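Local coordinates for protein dehalogenase-like hydrolase (Ralstonia solanacearum, PDB 3UMB) that probably catalyses the hydrolytic dehalogenation of small (S)-2-haloalkanoic acids to (R)-2-hydroxyalkanoic acids, as a member of the HAD-like hydrolase superfamily, at residues 103-116 against 216-228. Numbering follows the deposited sequence.
Sequences ENVPVLRQLREMGL and GHDMRDLLQFVQA
Glu103 OE1 is held just before helix 219-227 by a salt bridge from Arg220 NE at 3.3 Å and, weakly, by Met219 N. The same N-H gives OE2 a second weak hydrogen bond, long (3.5 Å) but nearly straight, and OE2 forms a salt bridge with Arg200, which lies beyond these two helices. With CG between the backbone N and carbonyl carbon (chi1 42°), the extended Glu103 chain carries its carboxylate to these donors. Glu103 CB lies over one face of the Arg220 guanidinium, offset toward its rim, while Asp218 OD2 meets that group at its edge, in plane. Arg220 NE reaches both acids, whose OE1 and OD2 lie close together, and probably eases their repulsion. Asp218 also N-caps helix 219-227, its OD1 accepting from Asp221 N at 3.0 Å.

Beyond this network the interface turns apolar. Val107 CG1 presses tightly on Leu223 CB (3.3 Å), and Leu223 spreads its two methyls, CD1 toward Leu111 CD2 (3.6 Å) and CD2 against the Gln110 amide. Farther on, Val226 CG1 meets Leu116 CD1 and the methyl of selenomethionine Met114.

The helices run almost parallel, 13° apart, side by side on the parallel sheet, where Leu108, Leu116, Met219 and Leu222 rest on strand 6-9 and Leu222 and Val226 on strand 175-179.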
loop_
_atom_site.group_PDB
_atom_site.type_symbol
_atom_site.label_atom_id
_atom_site.label_comp_id
_atom_site.label_asym_id
_atom_site.label_seq_id
_atom_site.Cartn_x
_atom_site.Cartn_y
_atom_site.Cartn_z
ATOM N N GLU A 103 20.294 -12.607 -18.258
ATOM C CA GLU A 103 19.377 -12.970 -19.333
ATOM C C GLU A 103 18.765 -11.777 -20.105
ATOM O O GLU A 103 18.393 -11.912 -21.270
ATOM C CB GLU A 103 18.229 -13.803 -18.728
ATOM C CG GLU A 103 17.708 -13.235 -17.373
ATOM C CD GLU A 103 16.244 -13.521 -17.095
ATOM O OE1 GLU A 103 15.674 -14.400 -17.786
ATOM O OE2 GLU A 103 15.666 -12.856 -16.190
ATOM N N ASN A 104 18.632 -10.627 -19.454
ATOM C CA ASN A 104 17.899 -9.503 -20.047
ATOM C C ASN A 104 18.452 -8.989 -21.406
ATOM O O ASN A 104 17.740 -8.969 -22.439
ATOM C CB ASN A 104 17.809 -8.348 -19.015
ATOM C CG ASN A 104 16.847 -8.663 -17.849
ATOM O OD1 ASN A 104 16.081 -9.610 -17.931
ATOM N ND2 ASN A 104 16.881 -7.852 -16.778
ATOM N N VAL A 105 19.723 -8.584 -21.390
ATOM C CA VAL A 105 20.275 -7.772 -22.469
ATOM C C VAL A 105 20.202 -8.447 -23.859
ATOM O O VAL A 105 20.044 -7.740 -24.864
ATOM C CB VAL A 105 21.698 -7.260 -22.149
ATOM C CG1 VAL A 105 22.007 -6.058 -23.007
ATOM C CG2 VAL A 105 21.839 -6.876 -20.671
ATOM N N PRO A 106 20.315 -9.804 -23.928
ATOM C CA PRO A 106 20.117 -10.489 -25.230
ATOM C C PRO A 106 18.672 -10.530 -25.694
ATOM O O PRO A 106 18.392 -10.326 -26.899
ATOM C CB PRO A 106 20.591 -11.932 -24.976
ATOM C CG PRO A 106 20.936 -12.023 -23.514
ATOM C CD PRO A 106 21.017 -10.654 -22.945
ATOM N N VAL A 107 17.781 -10.845 -24.729
ATOM C CA VAL A 107 16.315 -10.908 -24.928
ATOM C C VAL A 107 15.820 -9.561 -25.440
ATOM O O VAL A 107 14.979 -9.516 -26.321
ATOM C CB VAL A 107 15.490 -11.243 -23.609
ATOM C CG1 VAL A 107 14.050 -11.534 -23.970
ATOM C CG2 VAL A 107 16.081 -12.418 -22.803
ATOM N N LEU A 108 16.346 -8.470 -24.889
ATOM C CA LEU A 108 15.997 -7.147 -25.392
ATOM C C LEU A 108 16.383 -7.075 -26.880
ATOM O O LEU A 108 15.637 -6.538 -27.708
ATOM C CB LEU A 108 16.649 -6.035 -24.542
ATOM C CG LEU A 108 16.091 -5.874 -23.103
ATOM C CD1 LEU A 108 16.912 -4.942 -22.180
ATOM C CD2 LEU A 108 14.657 -5.385 -23.151
ATOM N N ARG A 109 17.507 -7.687 -27.235
ATOM C CA ARG A 109 17.956 -7.677 -28.626
ATOM C C ARG A 109 17.078 -8.512 -29.549
ATOM O O ARG A 109 16.685 -8.011 -30.593
ATOM C CB ARG A 109 19.429 -8.044 -28.722
ATOM C CG ARG A 109 20.290 -6.881 -28.258
ATOM C CD ARG A 109 21.663 -7.289 -27.714
ATOM N NE ARG A 109 22.436 -6.089 -27.366
ATOM C CZ ARG A 109 23.622 -6.081 -26.754
ATOM N NH1 ARG A 109 24.211 -7.228 -26.400
ATOM N NH2 ARG A 109 24.222 -4.909 -26.490
ATOM N N GLN A 110 16.707 -9.738 -29.167
ATOM C CA GLN A 110 15.759 -10.531 -29.995
ATOM C C GLN A 110 14.386 -9.832 -30.237
ATOM O O GLN A 110 13.619 -10.234 -31.106
ATOM C CB GLN A 110 15.550 -11.930 -29.393
ATOM C CG GLN A 110 16.645 -12.964 -29.768
ATOM C CD GLN A 110 16.937 -13.977 -28.641
ATOM O OE1 GLN A 110 16.476 -15.120 -28.689
ATOM N NE2 GLN A 110 17.705 -13.552 -27.623
ATOM N N LEU A 111 14.095 -8.796 -29.441
ATOM C CA LEU A 111 12.889 -7.947 -29.578
ATOM C C LEU A 111 13.176 -6.700 -30.427
ATOM O O LEU A 111 12.395 -6.376 -31.314
ATOM C CB LEU A 111 12.362 -7.500 -28.200
ATOM C CG LEU A 111 12.019 -8.564 -27.150
ATOM C CD1 LEU A 111 11.904 -7.910 -25.767
ATOM C CD2 LEU A 111 10.750 -9.300 -27.543
ATOM N N ARG A 112 14.271 -5.994 -30.120
ATOM C CA ARG A 112 14.726 -4.861 -30.930
ATOM C C ARG A 112 14.860 -5.309 -32.372
ATOM O O ARG A 112 14.457 -4.597 -33.300
ATOM C CB ARG A 112 16.094 -4.348 -30.467
ATOM C CG ARG A 112 16.071 -3.533 -29.213
ATOM C CD ARG A 112 16.697 -2.183 -29.449
ATOM N NE ARG A 112 15.829 -1.337 -30.283
ATOM C CZ ARG A 112 16.154 -0.126 -30.743
ATOM N NH1 ARG A 112 15.280 0.551 -31.490
ATOM N NH2 ARG A 112 17.344 0.416 -30.463
ATOM N N GLU A 113 15.419 -6.515 -32.542
ATOM C CA GLU A 113 15.675 -7.062 -33.865
ATOM C C GLU A 113 14.367 -7.476 -34.549
ATOM O O GLU A 113 14.242 -7.298 -35.765
ATOM C CB GLU A 113 16.723 -8.203 -33.816
ATOM C CG GLU A 113 18.125 -7.851 -33.169
ATOM C CD GLU A 113 18.329 -6.353 -32.764
ATOM O OE1 GLU A 113 18.811 -6.070 -31.618
ATOM O OE2 GLU A 113 18.020 -5.460 -33.598
HETATM N N MSE A 114 13.376 -7.969 -33.799
HETATM C CA MSE A 114 12.035 -8.223 -34.406
HETATM C C MSE A 114 11.145 -6.957 -34.527
HETATM O O MSE A 114 9.914 -7.052 -34.591
HETATM C CB MSE A 114 11.288 -9.396 -33.732
HETATM C CG MSE A 114 11.218 -9.351 -32.221
HETATM SE SE MSE A 114 10.438 -10.952 -31.407
HETATM C CE MSE A 114 8.722 -11.068 -32.411
ATOM N N GLY A 115 11.798 -5.785 -34.567
ATOM C CA GLY A 115 11.190 -4.516 -35.018
ATOM C C GLY A 115 10.370 -3.783 -33.966
ATOM O O GLY A 115 9.385 -3.086 -34.300
ATOM N N LEU A 116 10.789 -3.950 -32.700
ATOM C CA LEU A 116 10.000 -3.500 -31.543
ATOM C C LEU A 116 10.691 -2.372 -30.798
ATOM O O LEU A 116 11.804 -2.534 -30.298
ATOM C CB LEU A 116 9.617 -4.669 -30.619
ATOM C CG LEU A 116 8.490 -5.580 -31.140
ATOM C CD1 LEU A 116 8.227 -6.718 -30.169
ATOM C CD2 LEU A 116 7.169 -4.842 -31.481
ATOM N N GLY A 216 5.286 -15.432 -16.604
ATOM C CA GLY A 216 6.333 -16.410 -16.657
ATOM C C GLY A 216 7.276 -16.157 -15.512
ATOM O O GLY A 216 7.005 -15.343 -14.643
ATOM N N HIS A 217 8.409 -16.838 -15.552
ATOM C CA HIS A 217 9.348 -16.871 -14.442
ATOM C C HIS A 217 10.492 -15.921 -14.639
ATOM O O HIS A 217 11.113 -15.490 -13.672
ATOM C CB HIS A 217 9.870 -18.298 -14.264
ATOM C CG HIS A 217 10.995 -18.415 -13.292
ATOM N ND1 HIS A 217 12.274 -18.776 -13.674
ATOM C CD2 HIS A 217 11.042 -18.210 -11.948
ATOM C CE1 HIS A 217 13.061 -18.774 -12.606
ATOM N NE2 HIS A 217 12.334 -18.448 -11.544
ATOM N N ASP A 218 10.765 -15.575 -15.893
ATOM C CA ASP A 218 11.891 -14.716 -16.235
ATOM C C ASP A 218 11.712 -14.068 -17.595
ATOM O O ASP A 218 10.716 -14.296 -18.295
ATOM C CB ASP A 218 13.191 -15.519 -16.193
ATOM C CG ASP A 218 13.185 -16.719 -17.140
ATOM O OD1 ASP A 218 12.166 -16.949 -17.860
ATOM O OD2 ASP A 218 14.210 -17.446 -17.111
HETATM N N MSE A 219 12.678 -13.237 -17.949
HETATM C CA MSE A 219 12.633 -12.450 -19.173
HETATM C C MSE A 219 12.591 -13.235 -20.459
HETATM O O MSE A 219 12.033 -12.799 -21.494
HETATM C CB MSE A 219 13.827 -11.542 -19.166
HETATM C CG MSE A 219 13.532 -10.362 -18.307
HETATM SE SE MSE A 219 12.613 -9.014 -19.394
HETATM C CE MSE A 219 14.237 -7.969 -19.833
ATOM N N ARG A 220 13.183 -14.416 -20.382
ATOM C CA ARG A 220 13.267 -15.309 -21.504
ATOM C C ARG A 220 11.926 -15.966 -21.696
ATOM O O ARG A 220 11.542 -16.241 -22.822
ATOM C CB ARG A 220 14.390 -16.313 -21.266
ATOM C CG ARG A 220 15.761 -15.626 -21.118
ATOM C CD ARG A 220 16.931 -16.577 -20.748
ATOM N NE ARG A 220 16.865 -17.025 -19.354
ATOM C CZ ARG A 220 17.838 -17.663 -18.705
ATOM N NH1 ARG A 220 19.008 -17.911 -19.305
ATOM N NH2 ARG A 220 17.645 -18.052 -17.445
ATOM N N ASP A 221 11.158 -16.180 -20.631
ATOM C CA ASP A 221 9.765 -16.563 -20.861
ATOM C C ASP A 221 9.002 -15.472 -21.599
ATOM O O ASP A 221 8.094 -15.789 -22.376
ATOM C CB ASP A 221 9.035 -16.949 -19.573
ATOM C CG ASP A 221 9.510 -18.276 -19.003
ATOM O OD1 ASP A 221 9.837 -19.210 -19.785
ATOM O OD2 ASP A 221 9.561 -18.374 -17.760
ATOM N N LEU A 222 9.356 -14.204 -21.363
ATOM C CA LEU A 222 8.666 -13.073 -22.015
ATOM C C LEU A 222 8.904 -13.088 -23.526
ATOM O O LEU A 222 7.965 -12.934 -24.317
ATOM C CB LEU A 222 9.106 -11.717 -21.439
ATOM C CG LEU A 222 8.804 -10.542 -22.399
ATOM C CD1 LEU A 222 7.334 -10.242 -22.509
ATOM C CD2 LEU A 222 9.548 -9.315 -22.023
ATOM N N LEU A 223 10.177 -13.256 -23.900
ATOM C CA LEU A 223 10.589 -13.517 -25.295
ATOM C C LEU A 223 9.775 -14.652 -25.907
ATOM O O LEU A 223 9.219 -14.486 -27.001
ATOM C CB LEU A 223 12.081 -13.851 -25.353
ATOM C CG LEU A 223 12.809 -13.704 -26.698
ATOM C CD1 LEU A 223 12.490 -12.400 -27.449
ATOM C CD2 LEU A 223 14.334 -13.846 -26.477
ATOM N N GLN A 224 9.688 -15.788 -25.203
ATOM C CA GLN A 224 8.906 -16.938 -25.682
ATOM C C GLN A 224 7.574 -16.386 -26.186
ATOM O O GLN A 224 7.187 -16.595 -27.330
ATOM C CB GLN A 224 8.618 -17.964 -24.560
ATOM C CG GLN A 224 9.429 -19.280 -24.496
ATOM C CD GLN A 224 8.812 -20.345 -23.489
ATOM O OE1 GLN A 224 8.963 -20.249 -22.250
ATOM N NE2 GLN A 224 8.130 -21.357 -24.047
ATOM N N PHE A 225 6.911 -15.632 -25.305
ATOM C CA PHE A 225 5.500 -15.245 -25.450
ATOM C C PHE A 225 5.238 -14.296 -26.609
ATOM O O PHE A 225 4.227 -14.434 -27.312
ATOM C CB PHE A 225 5.013 -14.633 -24.117
ATOM C CG PHE A 225 3.826 -13.717 -24.238
ATOM C CD1 PHE A 225 2.536 -14.199 -24.065
ATOM C CD2 PHE A 225 4.002 -12.366 -24.479
ATOM C CE1 PHE A 225 1.447 -13.357 -24.159
ATOM C CE2 PHE A 225 2.901 -11.509 -24.566
ATOM C CZ PHE A 225 1.633 -12.009 -24.410
ATOM N N VAL A 226 6.127 -13.323 -26.778
ATOM C CA VAL A 226 6.024 -12.377 -27.883
ATOM C C VAL A 226 6.102 -13.166 -29.217
ATOM O O VAL A 226 5.148 -13.173 -30.024
ATOM C CB VAL A 226 7.163 -11.289 -27.824
ATOM C CG1 VAL A 226 6.950 -10.230 -28.911
ATOM C CG2 VAL A 226 7.231 -10.619 -26.455
ATOM N N GLN A 227 7.232 -13.866 -29.396
ATOM C CA GLN A 227 7.489 -14.682 -30.597
ATOM C C GLN A 227 6.268 -15.549 -30.992
ATOM O O GLN A 227 5.939 -15.628 -32.170
ATOM C CB GLN A 227 8.793 -15.496 -30.437
ATOM C CG GLN A 227 10.068 -14.641 -30.666
ATOM C CD GLN A 227 11.354 -15.211 -30.029
ATOM O OE1 GLN A 227 11.314 -16.123 -29.196
ATOM N NE2 GLN A 227 12.506 -14.660 -30.429
ATOM N N ALA A 228 5.558 -16.123 -30.017
ATOM C CA ALA A 228 4.301 -16.839 -30.301
ATOM C C ALA A 228 3.241 -15.975 -31.031
ATOM O O ALA A 228 2.466 -15.214 -30.431
ATOM C CB ALA A 228 3.724 -17.441 -29.022
#